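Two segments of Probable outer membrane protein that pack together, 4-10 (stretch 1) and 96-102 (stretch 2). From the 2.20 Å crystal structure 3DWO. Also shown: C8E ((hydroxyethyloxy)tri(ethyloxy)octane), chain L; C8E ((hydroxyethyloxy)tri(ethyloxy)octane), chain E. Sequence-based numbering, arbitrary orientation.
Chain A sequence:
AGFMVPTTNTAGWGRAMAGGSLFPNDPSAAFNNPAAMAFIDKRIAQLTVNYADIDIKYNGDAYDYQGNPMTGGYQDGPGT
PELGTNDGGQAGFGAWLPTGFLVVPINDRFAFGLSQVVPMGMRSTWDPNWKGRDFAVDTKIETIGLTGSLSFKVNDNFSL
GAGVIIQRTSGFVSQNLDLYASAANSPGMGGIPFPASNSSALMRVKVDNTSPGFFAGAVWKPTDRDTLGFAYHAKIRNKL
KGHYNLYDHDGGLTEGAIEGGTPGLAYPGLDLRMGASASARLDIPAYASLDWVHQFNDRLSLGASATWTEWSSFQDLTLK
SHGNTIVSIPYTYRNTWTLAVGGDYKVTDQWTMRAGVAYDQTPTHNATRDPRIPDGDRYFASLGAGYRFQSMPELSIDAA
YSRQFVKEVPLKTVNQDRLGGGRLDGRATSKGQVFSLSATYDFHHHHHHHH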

# COMPACT_ATOMS: atom_id res chain seq x y z
N MET A 4 2.24 -0.86 0.01
CA MET A 4 2.45 -1.94 0.96
C MET A 4 2.61 -1.25 2.32
O MET A 4 3.20 -0.17 2.41
N VAL A 5 2.08 -1.87 3.36
CA VAL A 5 2.14 -1.29 4.69
C VAL A 5 2.89 -2.18 5.68
O VAL A 5 2.81 -3.41 5.60
N PRO A 6 3.64 -1.57 6.61
CA PRO A 6 4.39 -2.33 7.61
C PRO A 6 3.41 -3.12 8.47
O PRO A 6 2.42 -2.56 8.95
N THR A 7 3.68 -4.41 8.66
CA THR A 7 2.80 -5.27 9.45
C THR A 7 3.44 -5.56 10.82
O THR A 7 3.92 -6.68 11.07
N THR A 8 3.44 -4.56 11.70
CA THR A 8 4.04 -4.70 13.03
C THR A 8 3.11 -4.23 14.13
O THR A 8 1.95 -3.89 13.88
N ASN A 9 3.62 -4.20 15.35
CA ASN A 9 2.86 -3.74 16.50
C ASN A 9 3.44 -2.38 16.91
O ASN A 9 4.38 -1.88 16.28
N THR A 10 2.88 -1.80 17.97
CA THR A 10 3.33 -0.50 18.43
C THR A 10 4.81 -0.45 18.80
O THR A 10 5.48 0.54 18.52
N TRP A 96 -7.69 4.22 10.33
CA TRP A 96 -7.39 3.36 11.47
C TRP A 96 -6.92 2.02 10.93
O TRP A 96 -7.47 1.51 9.96
N LEU A 97 -5.88 1.46 11.55
CA LEU A 97 -5.36 0.17 11.12
C LEU A 97 -5.10 -0.73 12.31
O LEU A 97 -4.12 -0.55 13.04
N PRO A 98 -5.98 -1.72 12.52
CA PRO A 98 -5.86 -2.67 13.62
C PRO A 98 -4.90 -3.78 13.24
O PRO A 98 -4.68 -4.04 12.06
N THR A 99 -4.35 -4.44 14.25
CA THR A 99 -3.43 -5.54 14.03
C THR A 99 -3.48 -6.42 15.28
O THR A 99 -3.47 -5.92 16.41
N GLY A 100 -3.58 -7.73 15.07
CA GLY A 100 -3.65 -8.65 16.20
C GLY A 100 -2.68 -9.81 16.09
O GLY A 100 -2.48 -10.36 15.00
N PHE A 101 -2.08 -10.18 17.21
CA PHE A 101 -1.14 -11.29 17.23
C PHE A 101 -1.38 -12.20 18.43
O PHE A 101 -1.65 -11.74 19.54
N LEU A 102 -1.27 -13.50 18.19
CA LEU A 102 -1.45 -14.48 19.24
C LEU A 102 -0.41 -15.57 19.05
O LEU A 102 -0.27 -16.14 17.96

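The strand lends its alternate side chains to this contact: L97, T99 and F101 point toward the irregular N-terminal segment, while W96, P98 and L102 stay out of its reach. All three inward residues take chi1 near m. F101, with chi2 at -69°, turns the edge of its ring to the backbone of stretch 1: T7 O, 4.1 Å from F101 CZ, and T8 C, 4.2 Å from F101 CE2, lie near the ring plane. N9 CB adds a contact at 4.4 Å to F101 CE2.

T99 puts its methyl against the same backbone, T99 CG2 to T8 O at 3.8 Å. No direct hydrogen bond joins the stretches; instead a water donates to T8 O at 2.6 Å and lies 2.8 Å from T99 OG1, bridging a loop carbonyl to the strand hydroxyl. T8 itself (m) points away and contributes mainly backbone.

At the other end V5, in t, meets L97 (m, chi2 p) through V5 CG1 and L97 CD2 at 4.1 Å. The C8E of chain E extends this apolar patch, its C6 3.5 Å from L97 CD2 and its C7 3.9 Å from V5 CG2. N9, p and sideways, is occupied as the N-cap of the following helix. G100 leaves room for the C8E of chain L: an ideal CB there would clash with that molecule's C3 at 2.8 Å.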

# COMPACT_ATOMS: atom_id res chain seq x y z
CB MET A 4 3.70 -2.74 0.61
CG MET A 4 3.49 -3.70 -0.54
SD MET A 4 3.80 -5.39 -0.08
CE MET A 4 2.29 -5.77 0.77
CB VAL A 5 0.70 -1.07 5.23
CG1 VAL A 5 0.74 -0.39 6.58
CG2 VAL A 5 -0.09 -0.25 4.23
CB PRO A 6 5.09 -1.24 8.42
CG PRO A 6 5.29 -0.16 7.40
CD PRO A 6 3.97 -0.14 6.69
CB THR A 7 2.55 -6.60 8.70
OG1 THR A 7 3.79 -7.29 8.51
CG2 THR A 7 1.92 -6.32 7.33
CB THR A 8 5.34 -3.85 13.12
OG1 THR A 8 6.04 -3.91 11.88
CG2 THR A 8 6.25 -4.37 14.22
CB ASN A 9 2.97 -4.73 17.66
CG ASN A 9 4.39 -5.17 17.91
OD1 ASN A 9 5.33 -4.38 17.80
ND2 ASN A 9 4.56 -6.44 18.25
CB THR A 10 2.51 -0.03 19.64
OG1 THR A 10 2.77 -0.89 20.75
CG2 THR A 10 1.04 -0.08 19.31
CB TRP A 96 -8.63 3.14 12.33
CG TRP A 96 -9.11 4.37 13.01
CD1 TRP A 96 -10.05 5.25 12.54
CD2 TRP A 96 -8.64 4.91 14.24
NE1 TRP A 96 -10.19 6.30 13.42
CE2 TRP A 96 -9.33 6.12 14.47
CE3 TRP A 96 -7.69 4.48 15.19
CZ2 TRP A 96 -9.10 6.91 15.60
CZ3 TRP A 96 -7.47 5.27 16.31
CH2 TRP A 96 -8.17 6.47 16.51
CB LEU A 97 -4.06 0.32 10.33
CG LEU A 97 -4.19 0.83 8.90
CD1 LEU A 97 -4.33 2.34 8.89
CD2 LEU A 97 -2.96 0.40 8.12
CB PRO A 98 -7.29 -3.17 13.76
CG PRO A 98 -7.71 -3.28 12.32
CD PRO A 98 -7.19 -1.97 11.73
CB THR A 99 -2.00 -5.04 13.79
OG1 THR A 99 -1.93 -4.40 12.50
CG2 THR A 99 -1.02 -6.20 13.81
CB PHE A 101 0.30 -10.78 17.28
CG PHE A 101 0.71 -9.99 16.08
CD1 PHE A 101 0.87 -10.61 14.84
CD2 PHE A 101 0.95 -8.62 16.18
CE1 PHE A 101 1.26 -9.87 13.72
CE2 PHE A 101 1.35 -7.88 15.07
CZ PHE A 101 1.51 -8.50 13.84
CB LEU A 102 -2.86 -15.07 19.19
CG LEU A 102 -3.11 -16.22 20.17
CD1 LEU A 102 -2.94 -15.72 21.60
CD2 LEU A 102 -4.51 -16.76 19.96
C1 C8E L . -6.45 -13.28 14.80
C2 C8E L . -5.98 -13.20 16.17
C3 C8E L . -5.75 -11.85 16.66
C4 C8E L . -5.35 -11.95 18.05
C5 C8E L . -6.24 -11.11 18.88
C6 C8E L . -5.74 -11.02 20.23
C1 C8E E . -7.90 2.42 4.12
C2 C8E E . -6.70 3.05 3.57
C3 C8E E . -5.48 2.26 3.73
C4 C8E E . -4.79 2.76 4.90
C5 C8E E . -3.35 2.90 4.58
C6 C8E E . -2.58 2.95 5.80
C7 C8E E . -1.29 3.33 5.26
C8 C8E E . -0.72 4.37 6.14
O9 C8E E . 0.63 4.73 6.27
C10 C8E E . 1.58 3.77 6.69
C11 C8E E . 2.88 4.51 6.70
O12 C8E E . 3.16 5.06 5.40
C13 C8E E . 4.21 6.08 5.37
C14 C8E E . 4.30 7.28 4.38
O15 C8E E . 3.32 8.29 4.00
C16 C8E E . 2.54 7.85 2.86
C17 C8E E . 3.13 8.25 1.50
O18 C8E E . 2.56 9.27 0.66
C19 C8E E . 1.57 8.75 -0.27
C20 C8E E . 1.76 8.73 -1.83
O21 C8E E . 2.07 7.49 -2.46
O HOH W 1 0.20 -2.63 12.48